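Local structure of GH3 beta-N-acetylglucosaminidase (6K5J) at residues S401-V406 with S483-F488; K371-L376 with R511-V516; L242-T245 with N249-E252; I140-G145 with R205-R210. The protein hydrolyses terminal, non-reducing N-acetyl-beta-D-glucosamine residues from glycans, as a beta-N-acetylglucosaminidase of glycoside hydrolase family 3. All coordinates share one frame; numbering follows the deposited sequence.

In the fold
Interactions 3 and 4 both belong to the family 3 N-terminal, TIM-barrel part of the chain, whereas interactions 1 and 2 belong to the later part, which holds a six-stranded mixed sheet. Interactions 2 and 3 are buried and apolar, one packing the residue that leads into an edge strand on a helix, the other folding a loop onto the helix that follows it. Interaction 4 is also buried but polar, with two donors that share a carboxylate. Interaction 1 is partly buried, charged and wetted by a water, and has a bound NAG near V403. It also links its neighbours: F488 packs on P144 of interaction 4, and P487 on L376 of interaction 2.

Interaction 1 (S401-V406 with S483-F488); sequences SEVDEV and SARNPF
R485 sends its guanidinium to the backbone carbonyl of V403, and the bond from R485 NH2 to V403 O, 2.8 Å long, is the tight part of this contact. It is bent, 142° at the hydrogen, and NH2 stands above the carbonyl plane. CG of R485 is anti to the backbone N (chi1 -164°) and the chain is extended to NE, carrying the charge from one loop to the other. The carboxylate of D404 lies over one face of the guanidinium, with the two planes 43° apart; the salt bridge between D404 OD1 and R485 NH1 is less certain, OD1 being doubtfully placed. The looser side is watered: a water in the guanidinium plane accepts from R485 NH1 at 3.0 Å and only weakly from E405 N. S401 OG keeps the receiving loop folded by accepting from V403 N and D404 N, an ST turn and ST motif. Y456 OH also bonds R485 NH1. The loops follow parallel strands 390-396 and 478-483 of the mixed sheet; E402 O bonds R91 and V403 touches H195, both of the barrel part, so the contact lies where the chain's two parts meet, the V403 side chain about 5 Å from a bound NAG.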
loop_
_atom_site.group_PDB
_atom_site.type_symbol
_atom_site.label_atom_id
_atom_site.label_comp_id
_atom_site.label_asym_id
_atom_site.label_seq_id
_atom_site.Cartn_x
_atom_site.Cartn_y
_atom_site.Cartn_z
ATOM N N SER A 401 8.484 7.357 -6.344
ATOM C CA SER A 401 7.673 8.019 -5.330
ATOM C C SER A 401 7.332 6.961 -4.286
ATOM O O SER A 401 7.828 5.831 -4.340
ATOM C CB SER A 401 6.425 8.670 -5.947
ATOM O OG SER A 401 5.338 7.759 -6.024
ATOM N N GLU A 402 6.480 7.315 -3.326
ATOM C CA GLU A 402 6.092 6.342 -2.312
ATOM C C GLU A 402 4.981 5.411 -2.784
ATOM O O GLU A 402 4.794 4.342 -2.189
ATOM C CB GLU A 402 5.673 7.063 -1.033
ATOM C CG GLU A 402 6.829 7.623 -0.225
ATOM C CD GLU A 402 6.360 8.555 0.882
ATOM O OE1 GLU A 402 6.245 9.784 0.655
ATOM O OE2 GLU A 402 6.082 8.051 1.980
ATOM N N VAL A 403 4.241 5.796 -3.831
ATOM C CA VAL A 403 3.300 4.875 -4.464
ATOM C C VAL A 403 4.031 3.968 -5.449
ATOM O O VAL A 403 3.763 2.760 -5.522
ATOM C CB VAL A 403 2.155 5.643 -5.159
ATOM C CG1 VAL A 403 0.973 4.715 -5.434
ATOM C CG2 VAL A 403 1.710 6.839 -4.331
ATOM N N ASP A 404 4.970 4.534 -6.207
ATOM C CA ASP A 404 5.730 3.819 -7.231
ATOM C C ASP A 404 7.217 3.979 -6.909
ATOM O O ASP A 404 7.871 4.921 -7.365
ATOM C CB ASP A 404 5.388 4.351 -8.618
ATOM C CG ASP A 404 5.194 3.247 -9.626
ATOM O OD1 ASP A 404 5.942 2.245 -9.553
ATOM O OD2 ASP A 404 4.293 3.375 -10.482
ATOM N N GLU A 405 7.751 3.045 -6.130
ATOM C CA GLU A 405 9.096 3.170 -5.587
ATOM C C GLU A 405 10.130 2.529 -6.506
ATOM O O GLU A 405 9.830 1.601 -7.264
ATOM C CB GLU A 405 9.167 2.534 -4.196
ATOM C CG GLU A 405 10.508 2.687 -3.490
ATOM C CD GLU A 405 10.879 4.145 -3.235
ATOM O OE1 GLU A 405 10.660 4.626 -2.099
ATOM O OE2 GLU A 405 11.394 4.806 -4.168
ATOM N N VAL A 406 11.351 3.062 -6.449
ATOM C CA VAL A 406 12.519 2.377 -6.996
ATOM C C VAL A 406 12.769 1.143 -6.136
ATOM O O VAL A 406 13.232 1.245 -4.995
ATOM C CB VAL A 406 13.749 3.288 -7.036
ATOM C CG1 VAL A 406 14.940 2.517 -7.588
ATOM C CG2 VAL A 406 13.461 4.534 -7.878
ATOM N N SER A 483 1.157 -7.656 -17.959
ATOM C CA SER A 483 1.233 -6.452 -17.146
ATOM C C SER A 483 1.636 -6.828 -15.729
ATOM O O SER A 483 1.068 -7.756 -15.136
ATOM C CB SER A 483 -0.101 -5.697 -17.150
ATOM O OG SER A 483 -1.192 -6.558 -16.860
ATOM N N ALA A 484 2.626 -6.115 -15.196
ATOM C CA ALA A 484 3.133 -6.343 -13.848
ATOM C C ALA A 484 2.814 -5.186 -12.910
ATOM O O ALA A 484 3.369 -5.115 -11.804
ATOM C CB ALA A 484 4.644 -6.594 -13.880
ATOM N N ARG A 485 1.960 -4.259 -13.334
ATOM C CA ARG A 485 1.296 -3.407 -12.363
ATOM C C ARG A 485 -0.181 -3.300 -12.745
ATOM O O ARG A 485 -0.874 -4.322 -12.721
ATOM C CB ARG A 485 1.993 -2.047 -12.231
ATOM C CG ARG A 485 1.539 -1.341 -10.948
ATOM C CD ARG A 485 2.545 -0.350 -10.370
ATOM N NE ARG A 485 1.963 0.258 -9.172
ATOM C CZ ARG A 485 2.637 0.602 -8.075
ATOM N NH1 ARG A 485 3.952 0.423 -8.001
ATOM N NH2 ARG A 485 1.988 1.132 -7.045
ATOM N N ASN A 486 -0.696 -2.115 -13.081
ATOM C CA ASN A 486 -2.134 -2.021 -13.331
ATOM C C ASN A 486 -2.510 -2.871 -14.543
ATOM O O ASN A 486 -1.824 -2.825 -15.571
ATOM C CB ASN A 486 -2.581 -0.573 -13.566
ATOM C CG ASN A 486 -2.556 0.265 -12.293
ATOM O OD1 ASN A 486 -2.229 -0.227 -11.214
ATOM N ND2 ASN A 486 -2.891 1.542 -12.422
ATOM N N PRO A 487 -3.602 -3.644 -14.469
ATOM C CA PRO A 487 -4.010 -4.459 -15.620
ATOM C C PRO A 487 -4.654 -3.648 -16.724
ATOM O O PRO A 487 -4.885 -4.192 -17.811
ATOM C CB PRO A 487 -5.013 -5.445 -15.008
ATOM C CG PRO A 487 -5.672 -4.636 -13.906
ATOM C CD PRO A 487 -4.527 -3.794 -13.329
ATOM N N PHE A 488 -4.918 -2.364 -16.488
ATOM C CA PHE A 488 -5.609 -1.513 -17.448
ATOM C C PHE A 488 -4.719 -1.094 -18.614
ATOM O O PHE A 488 -5.200 -0.414 -19.530
ATOM C CB PHE A 488 -6.179 -0.302 -16.700
ATOM C CG PHE A 488 -6.811 -0.680 -15.374
ATOM C CD1 PHE A 488 -7.876 -1.573 -15.336
ATOM C CD2 PHE A 488 -6.312 -0.190 -14.177
ATOM C CE1 PHE A 488 -8.458 -1.952 -14.115
ATOM C CE2 PHE A 488 -6.885 -0.561 -12.953
ATOM C CZ PHE A 488 -7.947 -1.443 -12.923
HETATM O O HOH W 1 6.068 0.178 -5.938
#

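Interaction 2 (K371-L376 with R511-V516)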
loop_
_atom_site.group_PDB
_atom_site.type_symbol
_atom_site.label_atom_id
_atom_site.label_comp_id
_atom_site.label_asym_id
_atom_site.label_seq_id
_atom_site.Cartn_x
_atom_site.Cartn_y
_atom_site.Cartn_z
ATOM N N LYS A 371 -2.775 -18.820 -8.512
ATOM C CA LYS A 371 -4.211 -18.633 -8.691
ATOM C C LYS A 371 -4.573 -17.253 -9.227
ATOM O O LYS A 371 -5.732 -17.036 -9.595
ATOM C CB LYS A 371 -4.949 -18.859 -7.357
ATOM C CG LYS A 371 -5.017 -20.312 -6.901
ATOM C CD LYS A 371 -5.750 -20.456 -5.549
ATOM C CE LYS A 371 -7.272 -20.544 -5.715
ATOM N NZ LYS A 371 -8.018 -20.435 -4.408
ATOM N N SER A 372 -3.617 -16.331 -9.290
ATOM C CA SER A 372 -3.870 -14.924 -9.570
ATOM C C SER A 372 -3.704 -14.553 -11.044
ATOM O O SER A 372 -4.501 -13.765 -11.565
ATOM C CB SER A 372 -2.932 -14.067 -8.693
ATOM O OG SER A 372 -3.121 -12.681 -8.893
ATOM N N ILE A 373 -2.704 -15.118 -11.736
ATOM C CA ILE A 373 -2.424 -14.735 -13.122
ATOM C C ILE A 373 -3.684 -14.846 -13.965
ATOM O O ILE A 373 -4.388 -15.862 -13.935
ATOM C CB ILE A 373 -1.300 -15.605 -13.716
ATOM C CG1 ILE A 373 -0.069 -15.614 -12.788
ATOM C CG2 ILE A 373 -0.975 -15.112 -15.133
ATOM C CD1 ILE A 373 0.583 -14.239 -12.582
ATOM N N THR A 374 -3.952 -13.800 -14.746
ATOM C CA THR A 374 -5.199 -13.646 -15.479
ATOM C C THR A 374 -4.907 -13.452 -16.960
ATOM O O THR A 374 -3.959 -12.759 -17.324
ATOM C CB THR A 374 -5.974 -12.448 -14.920
ATOM O OG1 THR A 374 -6.176 -12.650 -13.513
ATOM C CG2 THR A 374 -7.316 -12.280 -15.620
ATOM N N LEU A 375 -5.710 -14.079 -17.813
ATOM C CA LEU A 375 -5.603 -13.913 -19.257
ATOM C C LEU A 375 -6.764 -13.044 -19.717
ATOM O O LEU A 375 -7.924 -13.443 -19.593
ATOM C CB LEU A 375 -5.623 -15.267 -19.977
ATOM C CG LEU A 375 -5.552 -15.250 -21.520
ATOM C CD1 LEU A 375 -4.375 -14.410 -22.022
ATOM C CD2 LEU A 375 -5.454 -16.665 -22.065
ATOM N N LEU A 376 -6.460 -11.861 -20.239
ATOM C CA LEU A 376 -7.500 -10.938 -20.673
ATOM C C LEU A 376 -7.792 -11.023 -22.161
ATOM O O LEU A 376 -8.911 -10.710 -22.582
ATOM C CB LEU A 376 -7.110 -9.493 -20.328
ATOM C CG LEU A 376 -7.295 -9.020 -18.883
ATOM C CD1 LEU A 376 -6.237 -9.610 -17.998
ATOM C CD2 LEU A 376 -7.213 -7.493 -18.826
ATOM N N ARG A 511 7.136 -15.923 -10.989
ATOM C CA ARG A 511 7.223 -17.381 -11.065
ATOM C C ARG A 511 5.952 -17.961 -11.663
ATOM O O ARG A 511 6.008 -18.776 -12.587
ATOM C CB ARG A 511 7.486 -17.978 -9.683
ATOM C CG ARG A 511 7.444 -19.525 -9.643
ATOM C CD ARG A 511 7.553 -20.059 -8.198
ATOM N NE ARG A 511 7.382 -21.513 -8.149
ATOM C CZ ARG A 511 6.209 -22.137 -8.095
ATOM N NH1 ARG A 511 5.077 -21.439 -8.072
ATOM N NH2 ARG A 511 6.169 -23.471 -8.060
ATOM N N ALA A 512 4.792 -17.526 -11.156
ATOM C CA ALA A 512 3.517 -18.022 -11.658
ATOM C C ALA A 512 3.322 -17.641 -13.117
ATOM O O ALA A 512 2.836 -18.445 -13.920
ATOM C CB ALA A 512 2.374 -17.472 -10.802
ATOM N N LEU A 513 3.696 -16.412 -13.476
ATOM C CA LEU A 513 3.583 -15.994 -14.866
ATOM C C LEU A 513 4.427 -16.879 -15.774
ATOM O O LEU A 513 3.980 -17.273 -16.855
ATOM C CB LEU A 513 4.001 -14.532 -14.999
ATOM C CG LEU A 513 4.062 -13.976 -16.413
ATOM C CD1 LEU A 513 2.669 -14.032 -17.065
ATOM C CD2 LEU A 513 4.577 -12.551 -16.344
ATOM N N ALA A 514 5.658 -17.193 -15.354
ATOM C CA ALA A 514 6.500 -18.086 -16.143
ATOM C C ALA A 514 5.848 -19.452 -16.300
ATOM O O ALA A 514 5.868 -20.036 -17.391
ATOM C CB ALA A 514 7.881 -18.227 -15.492
ATOM N N LEU A 515 5.261 -19.979 -15.221
ATOM C CA LEU A 515 4.614 -21.287 -15.306
ATOM C C LEU A 515 3.432 -21.263 -16.273
ATOM O O LEU A 515 3.164 -22.251 -16.959
ATOM C CB LEU A 515 4.158 -21.745 -13.921
ATOM C CG LEU A 515 5.273 -22.008 -12.896
ATOM C CD1 LEU A 515 4.693 -22.143 -11.504
ATOM C CD2 LEU A 515 6.080 -23.252 -13.248
ATOM N N VAL A 516 2.696 -20.152 -16.321
ATOM C CA VAL A 516 1.593 -20.040 -17.277
ATOM C C VAL A 516 2.127 -20.019 -18.706
ATOM O O VAL A 516 1.658 -20.768 -19.577
ATOM C CB VAL A 516 0.750 -18.787 -16.978
ATOM C CG1 VAL A 516 -0.160 -18.452 -18.178
ATOM C CG2 VAL A 516 -0.070 -18.983 -15.718
#
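I373 lays its side chain on the helix of A512, L513 and V516, packing the residue that leads into an edge strand on a covering helix of the alpha/beta domain that follows the barrel in family 3 enzymes. I373 stands between helix 359-372 and strand 374-377, an outermost strand of the six-stranded mixed sheet, and strand 499-501 runs antiparallel beside it. R511, first in the helical segment, turns to helix 359-372, forming a salt bridge with E370. A512 follows, its CB 3.7 Å from I373 CG1. At L513 the touch is looser: the tip of the isoleucine, CD1, sits 3.9 Å from L513 N and 4.2 Å from L513 CB. A514 takes no part and packs on W416 and L417 of helix 413-419, and L515 CD1 lies over one face of the R511 guanidinium. One turn after A512, V516 returns to I373 and also touches F500. The isoleucine can serve both turns because CG1 is anti to the carbonyl carbon (chi1 -51°), which leaves CG2 anti to the backbone N, and the branches diverge. An alanine in place of I373 would probably open a gap beside A512 and L513, where CG1 and CD1 lie, and take from V516 the methyl it meets. At V516 the two methyls, CG2 of the valine and CG2 of I373, sit 4.0 Å apart as their side chains slide past each other.

Interaction 3 (L242-T245 with N249-E252); sequences LPAT and NVIE
A244 packs against V250, and its carbonyl against I251, where the loop after barrel strand 226-229 folds back onto the start of helix 249-258. This is a beta-to-alpha connection of the TIM-barrel part. Its first residues face other neighbours: L242 lies on Q287 of helix 281-291, and P243 on Y279. A244 then carries most of the contact. Its CB meets V250 CG1 at 3.6 Å, while V250 CG2 lies 4.0 Å from A244 CA, so the valine straddles the alanine with both methyls. CG1 is anti to the backbone N of V250 (chi1 179°), and CG2 is left beside that N. A glycine in place of V250 would probably open a gap over A244 and leave its methyl without this neighbour. A244 O is met by I251, whose CG1 comes to 3.5 Å. T245 closes the segment. Its CB points away from the helix, and OG1 is bonded to T229 and H231, so here the backbone faces the helix: T245 O is 3.6 Å from I251 CD1. The helix opens with a wider pi-type turn at 249-252. No hydrogen bond joins the two segments, and T245 O is buried with no polar partner in the model. The fit therefore rests on shape and hydrophobic cover, at the likely cost of one unpaid carbonyl against a methyl group.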
loop_
_atom_site.group_PDB
_atom_site.type_symbol
_atom_site.label_atom_id
_atom_site.label_comp_id
_atom_site.label_asym_id
_atom_site.label_seq_id
_atom_site.Cartn_x
_atom_site.Cartn_y
_atom_site.Cartn_z
ATOM N N LEU A 242 -13.861 20.995 2.409
ATOM C CA LEU A 242 -13.010 20.334 3.398
ATOM C C LEU A 242 -12.855 18.877 2.987
ATOM O O LEU A 242 -13.873 18.175 2.815
ATOM C CB LEU A 242 -13.605 20.422 4.805
ATOM C CG LEU A 242 -13.730 21.802 5.451
ATOM C CD1 LEU A 242 -14.608 21.717 6.700
ATOM C CD2 LEU A 242 -12.356 22.343 5.784
ATOM N N PRO A 243 -11.638 18.369 2.825
ATOM C CA PRO A 243 -11.481 16.929 2.581
ATOM C C PRO A 243 -11.951 16.138 3.796
ATOM O O PRO A 243 -12.095 16.675 4.897
ATOM C CB PRO A 243 -9.975 16.769 2.346
ATOM C CG PRO A 243 -9.358 17.903 3.086
ATOM C CD PRO A 243 -10.345 19.049 3.024
ATOM N N ALA A 244 -12.201 14.843 3.577
ATOM C CA ALA A 244 -12.710 13.993 4.651
ATOM C C ALA A 244 -11.855 14.107 5.909
ATOM O O ALA A 244 -12.380 14.119 7.024
ATOM C CB ALA A 244 -12.771 12.537 4.185
ATOM N N THR A 245 -10.531 14.202 5.740
ATOM C CA THR A 245 -9.614 14.333 6.868
ATOM C C THR A 245 -9.958 15.511 7.771
ATOM O O THR A 245 -9.728 15.448 8.982
ATOM C CB THR A 245 -8.185 14.498 6.343
ATOM O OG1 THR A 245 -7.856 13.363 5.537
ATOM C CG2 THR A 245 -7.175 14.617 7.488
ATOM N N ASN A 249 -18.346 16.428 9.282
ATOM C CA ASN A 249 -19.431 15.663 8.661
ATOM C C ASN A 249 -18.999 14.243 8.324
ATOM O O ASN A 249 -19.759 13.287 8.532
ATOM C CB ASN A 249 -19.929 16.361 7.399
ATOM C CG ASN A 249 -20.951 17.436 7.701
ATOM O OD1 ASN A 249 -21.037 17.918 8.826
ATOM N ND2 ASN A 249 -21.719 17.823 6.694
ATOM N N VAL A 250 -17.785 14.081 7.792
ATOM C CA VAL A 250 -17.323 12.749 7.410
ATOM C C VAL A 250 -16.890 11.948 8.633
ATOM O O VAL A 250 -17.198 10.755 8.743
ATOM C CB VAL A 250 -16.184 12.843 6.372
ATOM C CG1 VAL A 250 -15.686 11.441 6.001
ATOM C CG2 VAL A 250 -16.645 13.588 5.126
ATOM N N ILE A 251 -16.161 12.565 9.562
ATOM C CA ILE A 251 -15.577 11.789 10.653
ATOM C C ILE A 251 -16.556 11.685 11.822
ATOM O O ILE A 251 -17.036 10.591 12.139
ATOM C CB ILE A 251 -14.225 12.370 11.101
ATOM C CG1 ILE A 251 -13.224 12.342 9.937
ATOM C CG2 ILE A 251 -13.673 11.567 12.254
ATOM C CD1 ILE A 251 -11.854 12.896 10.285
ATOM N N GLU A 252 -16.852 12.807 12.491
ATOM C CA GLU A 252 -17.782 12.729 13.617
ATOM C C GLU A 252 -19.161 12.286 13.156
ATOM O O GLU A 252 -19.818 11.480 13.821
ATOM C CB GLU A 252 -17.893 14.076 14.342
ATOM C CG GLU A 252 -16.721 14.429 15.248
ATOM C CD GLU A 252 -16.498 13.462 16.408
ATOM O OE1 GLU A 252 -17.377 12.618 16.692
ATOM O OE2 GLU A 252 -15.422 13.561 17.051
#

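Interaction 4 (I140-G145 with R205-R210); sequences INNNPG and RERLDR
N142 ND2 is gripped by two acceptors, the backbone O of T534 and D189 OD1, and R207 NH2 comes to the same D189 oxygen from the other segment. The two nitrogens, N142 ND2 and R207 NH2, stand 3.3 Å apart; both are donors, so no bond joins them, and the carboxylate of D189, which accepts from both, probably makes their closeness tolerable. The side chains approach from opposite directions, with amide and guanidinium planes nearly perpendicular at 88°. R207 is bent at chi2 (71°), which brings its tip round from the helix flank, and E212 gives NH2 a second salt bridge. Loop 140-145 follows strand 132-133 of the TIM-barrel part and is built from tight turns: N141 centres an inverse gamma turn, and N143 OD1 accepts from G145 N at 3.0 Å in an Asx turn. N143 ND2 bonds the backbone O of D189. Helix 205-210 is braced by its own ion pairs, R205 NE to D209 OD1 at 2.9 Å and R210 NE to E206 OE2 at 3.1 Å. The C-terminal tail threads past both segments: N142 also pairs with T534 through the backbone, and R210, with R207 CD over one face of its guanidinium, gives NH1 to V535 O.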
loop_
_atom_site.group_PDB
_atom_site.type_symbol
_atom_site.label_atom_id
_atom_site.label_comp_id
_atom_site.label_asym_id
_atom_site.label_seq_id
_atom_site.Cartn_x
_atom_site.Cartn_y
_atom_site.Cartn_z
ATOM N N ILE A 140 -12.005 0.815 -3.407
ATOM C CA ILE A 140 -12.607 0.017 -4.470
ATOM C C ILE A 140 -12.252 0.700 -5.784
ATOM O O ILE A 140 -12.775 1.781 -6.093
ATOM C CB ILE A 140 -14.131 -0.115 -4.301
ATOM C CG1 ILE A 140 -14.482 -0.784 -2.969
ATOM C CG2 ILE A 140 -14.737 -0.927 -5.450
ATOM C CD1 ILE A 140 -15.910 -0.469 -2.474
ATOM N N ASN A 141 -11.352 0.088 -6.556
ATOM C CA ASN A 141 -10.811 0.724 -7.760
ATOM C C ASN A 141 -11.761 0.484 -8.933
ATOM O O ASN A 141 -11.527 -0.343 -9.817
ATOM C CB ASN A 141 -9.411 0.206 -8.065
ATOM C CG ASN A 141 -8.605 1.175 -8.905
ATOM O OD1 ASN A 141 -7.927 2.060 -8.377
ATOM N ND2 ASN A 141 -8.666 1.008 -10.223
ATOM N N ASN A 142 -12.874 1.216 -8.908
ATOM C CA ASN A 142 -13.880 1.173 -9.965
ATOM C C ASN A 142 -13.569 2.139 -11.101
ATOM O O ASN A 142 -14.332 2.205 -12.070
ATOM C CB ASN A 142 -15.256 1.509 -9.390
ATOM C CG ASN A 142 -15.308 2.915 -8.867
ATOM O OD1 ASN A 142 -14.579 3.260 -7.944
ATOM N ND2 ASN A 142 -16.126 3.758 -9.487
ATOM N N ASN A 143 -12.492 2.906 -10.984
ATOM C CA ASN A 143 -12.046 3.824 -12.032
ATOM C C ASN A 143 -10.693 3.368 -12.556
ATOM O O ASN A 143 -9.685 3.495 -11.836
ATOM C CB ASN A 143 -11.947 5.249 -11.488
ATOM C CG ASN A 143 -11.442 6.235 -12.521
ATOM O OD1 ASN A 143 -11.296 5.907 -13.704
ATOM N ND2 ASN A 143 -11.199 7.462 -12.087
ATOM N N PRO A 144 -10.596 2.868 -13.792
ATOM C CA PRO A 144 -9.297 2.357 -14.268
ATOM C C PRO A 144 -8.236 3.437 -14.383
ATOM O O PRO A 144 -7.041 3.113 -14.334
ATOM C CB PRO A 144 -9.633 1.730 -15.634
ATOM C CG PRO A 144 -10.904 2.425 -16.080
ATOM C CD PRO A 144 -11.658 2.770 -14.812
ATOM N N GLY A 145 -8.636 4.707 -14.491
ATOM C CA GLY A 145 -7.734 5.846 -14.489
ATOM C C GLY A 145 -7.180 6.253 -13.139
ATOM O O GLY A 145 -6.350 7.164 -13.089
ATOM N N ARG A 205 -25.155 10.205 -2.197
ATOM C CA ARG A 205 -25.044 9.354 -1.022
ATOM C C ARG A 205 -25.432 7.907 -1.326
ATOM O O ARG A 205 -24.819 6.976 -0.794
ATOM C CB ARG A 205 -25.904 9.951 0.088
ATOM C CG ARG A 205 -25.750 9.331 1.419
ATOM C CD ARG A 205 -24.315 9.359 1.925
ATOM N NE ARG A 205 -24.260 8.409 3.022
ATOM C CZ ARG A 205 -24.435 8.735 4.294
ATOM N NH1 ARG A 205 -24.622 10.006 4.641
ATOM N NH2 ARG A 205 -24.407 7.788 5.215
ATOM N N GLU A 206 -26.444 7.686 -2.180
ATOM C CA GLU A 206 -26.828 6.310 -2.496
ATOM C C GLU A 206 -25.652 5.532 -3.071
ATOM O O GLU A 206 -25.503 4.333 -2.816
ATOM C CB GLU A 206 -28.011 6.269 -3.472
ATOM C CG GLU A 206 -27.762 6.820 -4.882
ATOM C CD GLU A 206 -27.079 5.826 -5.845
ATOM O OE1 GLU A 206 -26.391 6.298 -6.786
ATOM O OE2 GLU A 206 -27.208 4.589 -5.662
ATOM N N ARG A 207 -24.816 6.193 -3.864
ATOM C CA ARG A 207 -23.693 5.487 -4.453
ATOM C C ARG A 207 -22.621 5.216 -3.403
ATOM O O ARG A 207 -22.072 4.110 -3.345
ATOM C CB ARG A 207 -23.162 6.290 -5.642
ATOM C CG ARG A 207 -21.675 6.241 -5.827
ATOM C CD ARG A 207 -21.155 4.901 -6.315
ATOM N NE ARG A 207 -19.708 5.038 -6.345
ATOM C CZ ARG A 207 -19.030 5.459 -7.404
ATOM N NH1 ARG A 207 -19.665 5.714 -8.545
ATOM N NH2 ARG A 207 -17.716 5.595 -7.327
ATOM N N LEU A 208 -22.348 6.199 -2.531
ATOM C CA LEU A 208 -21.376 5.983 -1.463
ATOM C C LEU A 208 -21.825 4.861 -0.533
ATOM O O LEU A 208 -21.001 4.061 -0.077
ATOM C CB LEU A 208 -21.150 7.279 -0.673
ATOM C CG LEU A 208 -20.639 8.496 -1.456
ATOM C CD1 LEU A 208 -20.471 9.718 -0.549
ATOM C CD2 LEU A 208 -19.320 8.167 -2.176
ATOM N N ASP A 209 -23.130 4.785 -0.242
ATOM C CA ASP A 209 -23.631 3.750 0.661
ATOM C C ASP A 209 -23.462 2.356 0.071
ATOM O O ASP A 209 -23.181 1.397 0.800
ATOM C CB ASP A 209 -25.112 3.981 0.981
ATOM C CG ASP A 209 -25.337 5.147 1.914
ATOM O OD1 ASP A 209 -24.382 5.577 2.586
ATOM O OD2 ASP A 209 -26.482 5.638 1.971
ATOM N N ARG A 210 -23.651 2.211 -1.233
ATOM C CA ARG A 210 -23.606 0.879 -1.818
ATOM C C ARG A 210 -22.215 0.479 -2.285
ATOM O O ARG A 210 -21.959 -0.716 -2.478
ATOM C CB ARG A 210 -24.574 0.776 -2.993
ATOM C CG ARG A 210 -24.109 1.452 -4.249
ATOM C CD ARG A 210 -25.072 1.176 -5.404
ATOM N NE ARG A 210 -25.162 2.338 -6.278
ATOM C CZ ARG A 210 -24.331 2.580 -7.283
ATOM N NH1 ARG A 210 -23.351 1.725 -7.565
ATOM N NH2 ARG A 210 -24.485 3.677 -8.009
#